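Local coordinates for uncharacterized protein (Pyrococcus furiosus, PDB 3IDU) that is of unknown function but binds two manganese ions through this CARDB domain, one all-beta piece of a larger protein, at residues D3-K6 and L7-L10; N93-V96 and D97-N100; V102-L105 and N106-N109. One frame throughout, in Å; residues are numbered along the deposited sequence.

Contact 1: D3-K6 and L7-L10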
# COMPACT_ATOMS: atom_id res chain seq x y z
N ASP A 3 12.11 -12.02 -5.81
CA ASP A 3 10.70 -11.76 -6.10
C ASP A 3 10.53 -10.86 -7.32
O ASP A 3 11.11 -9.78 -7.41
CB ASP A 3 10.02 -11.12 -4.89
CG ASP A 3 9.02 -12.04 -4.22
OD1 ASP A 3 8.08 -12.49 -4.91
OD2 ASP A 3 9.18 -12.33 -3.01
N TYR A 4 9.72 -11.32 -8.27
CA TYR A 4 9.42 -10.56 -9.48
C TYR A 4 7.97 -10.82 -9.88
O TYR A 4 7.54 -11.96 -9.94
CB TYR A 4 10.34 -10.96 -10.63
CG TYR A 4 11.78 -10.55 -10.44
CD1 TYR A 4 12.13 -9.20 -10.32
CD2 TYR A 4 12.79 -11.50 -10.36
CE1 TYR A 4 13.45 -8.81 -10.12
CE2 TYR A 4 14.11 -11.12 -10.16
CZ TYR A 4 14.44 -9.78 -10.04
OH TYR A 4 15.75 -9.42 -9.83
N ASP A 5 7.24 -9.73 -10.12
CA ASP A 5 5.84 -9.80 -10.53
C ASP A 5 5.51 -8.57 -11.37
O ASP A 5 6.40 -7.76 -11.65
CB ASP A 5 4.92 -9.91 -9.30
CG ASP A 5 5.08 -8.75 -8.33
OD1 ASP A 5 4.52 -8.84 -7.21
OD2 ASP A 5 5.73 -7.74 -8.67
N LYS A 6 4.25 -8.41 -11.77
CA LYS A 6 3.89 -7.26 -12.60
C LYS A 6 4.08 -5.92 -11.91
O LYS A 6 3.87 -4.86 -12.51
CB LYS A 6 2.44 -7.38 -13.11
CG LYS A 6 1.35 -6.93 -12.14
CD LYS A 6 1.06 -7.96 -11.07
CE LYS A 6 -0.22 -7.59 -10.32
NZ LYS A 6 -0.54 -8.55 -9.22
N LEU A 7 4.47 -5.96 -10.64
CA LEU A 7 4.70 -4.73 -9.88
C LEU A 7 6.18 -4.64 -9.50
O LEU A 7 6.61 -3.67 -8.87
CB LEU A 7 3.83 -4.73 -8.62
CG LEU A 7 3.81 -3.44 -7.80
CD1 LEU A 7 3.15 -2.33 -8.62
CD2 LEU A 7 3.05 -3.67 -6.51
N SER A 8 6.94 -5.66 -9.88
CA SER A 8 8.36 -5.71 -9.57
C SER A 8 9.21 -6.25 -10.71
O SER A 8 9.13 -7.43 -11.05
CB SER A 8 8.59 -6.57 -8.32
OG SER A 8 9.98 -6.75 -8.08
N ASN A 9 10.03 -5.38 -11.29
CA ASN A 9 10.92 -5.78 -12.38
C ASN A 9 12.37 -5.54 -11.98
O ASN A 9 12.65 -4.71 -11.12
CB ASN A 9 10.59 -4.99 -13.64
CG ASN A 9 9.23 -5.35 -14.21
OD1 ASN A 9 8.19 -4.95 -13.68
ND2 ASN A 9 9.23 -6.12 -15.28
N LEU A 10 13.28 -6.27 -12.61
CA LEU A 10 14.70 -6.14 -12.32
C LEU A 10 15.24 -4.77 -12.73
O LEU A 10 14.65 -4.08 -13.56
CB LEU A 10 15.48 -7.26 -13.01
CG LEU A 10 17.01 -7.24 -12.89
CD1 LEU A 10 17.54 -8.65 -13.07
CD2 LEU A 10 17.61 -6.30 -13.92

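Contact 2: N93-V96 and D97-N100. With MN (manganese (II) ion), chain D.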
# COMPACT_ATOMS: atom_id res chain seq x y z
N ASN A 93 -7.53 3.03 -1.45
CA ASN A 93 -6.29 3.50 -2.03
C ASN A 93 -5.21 3.41 -0.97
O ASN A 93 -5.47 3.61 0.21
CB ASN A 93 -6.39 4.97 -2.49
CG ASN A 93 -7.09 5.12 -3.83
OD1 ASN A 93 -8.14 5.75 -3.93
ND2 ASN A 93 -6.50 4.55 -4.88
N ALA A 94 -4.00 3.07 -1.40
CA ALA A 94 -2.88 2.99 -0.49
C ALA A 94 -1.76 3.78 -1.16
O ALA A 94 -1.56 3.67 -2.37
CB ALA A 94 -2.46 1.55 -0.28
N THR A 95 -1.07 4.60 -0.39
CA THR A 95 0.02 5.40 -0.95
C THR A 95 1.25 5.33 -0.08
O THR A 95 1.16 5.15 1.14
CB THR A 95 -0.37 6.88 -1.08
OG1 THR A 95 -0.44 7.48 0.22
CG2 THR A 95 -1.72 7.03 -1.77
N VAL A 96 2.41 5.48 -0.70
CA VAL A 96 3.66 5.49 0.04
C VAL A 96 4.45 6.70 -0.48
O VAL A 96 4.48 6.97 -1.68
CB VAL A 96 4.44 4.16 -0.12
CG1 VAL A 96 4.76 3.90 -1.58
CG2 VAL A 96 5.71 4.21 0.72
N ASP A 97 5.05 7.43 0.45
CA ASP A 97 5.79 8.66 0.14
C ASP A 97 4.94 9.58 -0.73
O ASP A 97 5.41 10.10 -1.74
CB ASP A 97 7.11 8.39 -0.57
CG ASP A 97 7.94 9.66 -0.71
OD1 ASP A 97 7.84 10.52 0.19
OD2 ASP A 97 8.70 9.80 -1.70
N GLU A 98 3.70 9.79 -0.32
CA GLU A 98 2.80 10.64 -1.07
C GLU A 98 3.33 12.07 -1.16
O GLU A 98 3.08 12.77 -2.14
CB GLU A 98 1.42 10.64 -0.43
CG GLU A 98 0.31 10.98 -1.39
CD GLU A 98 -1.04 10.98 -0.72
OE1 GLU A 98 -1.32 10.06 0.08
OE2 GLU A 98 -1.84 11.90 -1.01
N GLU A 99 4.08 12.50 -0.14
CA GLU A 99 4.64 13.86 -0.11
C GLU A 99 5.92 13.93 -0.94
O GLU A 99 6.56 14.98 -1.04
CB GLU A 99 4.96 14.28 1.32
CG GLU A 99 5.77 13.26 2.10
CD GLU A 99 4.90 12.29 2.88
OE1 GLU A 99 4.28 12.73 3.87
OE2 GLU A 99 4.82 11.10 2.49
N ASN A 100 6.27 12.80 -1.54
CA ASN A 100 7.46 12.64 -2.36
C ASN A 100 8.70 13.31 -1.79
O ASN A 100 9.24 14.27 -2.35
CB ASN A 100 7.20 13.13 -3.78
CG ASN A 100 8.36 12.81 -4.71
OD1 ASN A 100 9.03 11.77 -4.56
ND2 ASN A 100 8.58 13.68 -5.69
MN MN D . 9.19 9.35 -3.85
O HOH W 1 1.92 8.29 1.65
O HOH W 2 6.88 9.65 -3.92

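Contact 3: V102-L105 and N106-N109. With MN (manganese (II) ion), chain D; MN (manganese (II) ion), chain C.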
# COMPACT_ATOMS: atom_id res chain seq x y z
N VAL A 102 11.22 11.25 -0.96
CA VAL A 102 12.23 10.23 -1.26
C VAL A 102 12.42 10.10 -2.77
O VAL A 102 11.47 9.78 -3.48
CB VAL A 102 11.81 8.84 -0.71
CG1 VAL A 102 12.91 7.83 -0.98
CG2 VAL A 102 11.53 8.94 0.78
N VAL A 103 13.63 10.36 -3.26
CA VAL A 103 13.91 10.23 -4.69
C VAL A 103 14.03 8.75 -5.00
O VAL A 103 14.87 8.07 -4.44
CB VAL A 103 15.22 10.95 -5.08
CG1 VAL A 103 15.57 10.67 -6.55
CG2 VAL A 103 15.06 12.45 -4.87
N GLU A 104 13.18 8.26 -5.90
CA GLU A 104 13.17 6.84 -6.26
C GLU A 104 13.34 6.60 -7.74
O GLU A 104 13.32 7.52 -8.56
CB GLU A 104 11.85 6.19 -5.87
CG GLU A 104 11.35 6.44 -4.46
CD GLU A 104 9.85 6.27 -4.36
OE1 GLU A 104 9.33 5.24 -4.84
OE2 GLU A 104 9.17 7.16 -3.81
N LEU A 105 13.48 5.32 -8.08
CA LEU A 105 13.61 4.90 -9.47
C LEU A 105 12.29 5.14 -10.19
O LEU A 105 12.26 5.31 -11.41
CB LEU A 105 13.93 3.41 -9.53
CG LEU A 105 15.19 2.93 -8.80
CD1 LEU A 105 15.19 1.41 -8.75
CD2 LEU A 105 16.43 3.44 -9.52
N ASN A 106 11.19 5.16 -9.44
CA ASN A 106 9.87 5.36 -10.03
C ASN A 106 8.95 5.99 -8.98
O ASN A 106 8.84 5.49 -7.86
CB ASN A 106 9.32 4.01 -10.49
CG ASN A 106 8.01 4.13 -11.26
OD1 ASN A 106 7.43 5.21 -11.37
ND2 ASN A 106 7.54 3.00 -11.78
N GLU A 107 8.31 7.10 -9.34
CA GLU A 107 7.39 7.77 -8.42
C GLU A 107 5.95 7.47 -8.84
O GLU A 107 5.00 7.90 -8.19
CB GLU A 107 7.62 9.30 -8.45
CG GLU A 107 9.08 9.76 -8.42
CD GLU A 107 9.80 9.46 -7.12
OE1 GLU A 107 11.04 9.67 -7.07
OE2 GLU A 107 9.14 9.03 -6.15
N ASN A 108 5.80 6.72 -9.92
CA ASN A 108 4.48 6.39 -10.44
C ASN A 108 3.94 5.01 -10.05
O ASN A 108 2.90 4.59 -10.55
CB ASN A 108 4.48 6.57 -11.96
CG ASN A 108 4.96 7.95 -12.39
OD1 ASN A 108 6.07 8.10 -12.92
ND2 ASN A 108 4.14 8.96 -12.15
N ASN A 109 4.64 4.32 -9.16
CA ASN A 109 4.19 3.01 -8.69
C ASN A 109 4.01 3.08 -7.18
O ASN A 109 4.10 2.08 -6.46
CB ASN A 109 5.21 1.92 -9.06
CG ASN A 109 6.58 2.15 -8.45
OD1 ASN A 109 6.85 3.21 -7.88
ND2 ASN A 109 7.47 1.17 -8.58
MN MN D . 9.19 9.35 -3.85
MN MN C . 8.10 4.05 -6.30
O HOH W 2 6.88 9.65 -3.92

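Contact 1: D3-K6 and L7-L10
Asp5 and Ser8 face each other across a type I beta turn and form a single antiparallel, hydrogen-bonded bridge. Asp5 N gives its hydrogen to Ser8 O at 3.1 Å, and Ser8 N returns one to Asp5 O at 2.8 Å, so two backbone bonds pair the ends of the turn. Beyond this bridge the Tyr4 side chain reaches to the returning chain and crosses Leu10 at a slant. Its CB starts 3.8 Å from Ser8 O, and CD1 passes the same oxygen at 3.6 Å, with the carbonyl oxygen at the ring edge and close to the ring plane. With CG anti to its own carbonyl carbon (chi1 -69°), the ring reaches on along 7-10: CE1 comes to 3.6 Å from Leu10 N, CZ lies by Leu10 CB, and OH ends 3.8 Å from Leu10 CD1. A long, flat residue suits this role, since it can follow two residues of backbone and still meet a leucine. On the turn side, Asp5 OD2 lies 3.1 Å from Ser8 CB and 2.9 Å from Leu7 N, within hydrogen-bond distance, though the bond is doubtful because the modelled place of that nitrogen is less sure. An alanine in place of Asp5 has no carboxylate and would probably leave Leu7 N without this possible acceptor and open a gap beside Ser8 CB. Leu7 turns its side chain onto Thr20 and Glu22 of strand 19-24. The backbone bonds thus fix the turn largely independently of side-chain identity, while Tyr4 packs on backbone and Leu10, and Leu7 sets the turn against the first strand.

Contact 2: N93-V96 and D97-N100
Thr95, near the end of strand 88-96, and Glu98, in the turn that follows, meet through a direct hydrogen bond. Thr95 OG1 donates to Glu98 OE1 at 2.7 Å, reaching the carboxylate on its anti side and 21° out of its plane. With CG turned opposite the backbone N (chi1 -155°) and the chain extended beyond it, Glu98 brings OE1 to the Thr95 hydroxyl; the same oxygen is also bonded to Tyr57 OH, so two hydroxyls grip it. A threonine serves well here, its hydroxyl being able to donate to one partner and accept from another.

A water uses that second capacity. Water 1 donates to Thr95 OG1 at 2.9 Å and accepts from Glu98 N at 3.0 Å, giving the amide a partner where the strand has ended.

Backbone bonding shapes the turn itself: Asn100 N donates to Asp97 O at 2.8 Å, closing a type I turn from Asp97 to Asn100. Both end residues have positive phi, a conformation that aspartate and asparagine tolerate better than most side chains.

Metal bonds form the last group. Asp97 OD2 binds a manganese ion at 2.3 Å, and Asn100 OD1 binds the same ion at 2.5 Å. Water 2, another ligand, also donates to Asp97 O at 2.7 Å. Val102 O and the carboxylates of Glu104 and Glu107 complete the site, while Asp97 OD1 accepts from Thr101 N. The turn is tied to the strand by a hydroxyl and a water, and to the following loop through manganese, whose charge probably offsets the gathered carboxylates of Asp97, Glu104 and Glu107.

Contact 3: V102-L105 and N106-N109
Glu104 and Glu107 share one manganese ion, and Glu104 bridges to a second. Its OE2 binds the ion of chain D at 2.2 Å and its OE1 the ion of chain C, also at 2.2 Å, a task suited to a carboxylate with two equivalent oxygens. Glu107 OE2 joins the chain D ion at 2.3 Å, the two carboxylate planes standing 79° apart. The shared cation probably makes their close approach tolerable. Val102 O and water 2 are further ligands, with Asp97 and Asn100 completing the shell. At the other ion, Asn106 O and Asn109 OD1 each bind at 2.2 Å, joined by Asp18, Leu19 O and Asn110.

In the second shell, Glu104 N donates to Glu107 OE1 at 2.8 Å in a nearly straight bond (166°). The Glu107 chain bends at chi2 (-67°), bringing OE1 back to that amide while OE2 stays on the ion. Farther out, Asn106 OD1 takes Asn108 N at 2.7 Å in an Asx turn, which probably helps to set the spacing of the ligands Asn106 and Asn109. Together this is a carboxylate-bridged dimanganese site, built on the loop between strands 88-96 and 111-118 of an E-set beta domain.

Overall arrangement
Contact 2 is the buried one, whereas contacts 1 and 3 lie at the surface. Contacts 2 and 3 belong together: contact 2 spans the end of strand 88-96 and contact 3 lies in the loop that follows, both supply ligands to the chain D manganese, and they touch, with Asp97 OD2 probably accepting from Val102 N. Contact 1 stands apart in the N-terminal loop before strand 19-24, coming within about 5 Å of contact 3, where its Leu7 side chain nears that of Asn109, without touching it. The chemistry follows the place: backbone bonding at the terminus, hydroxyl, water and metal bonding at the strand end, and mainly metal ligation, backed by backbone-to-side-chain hydrogen bonds, in the loop.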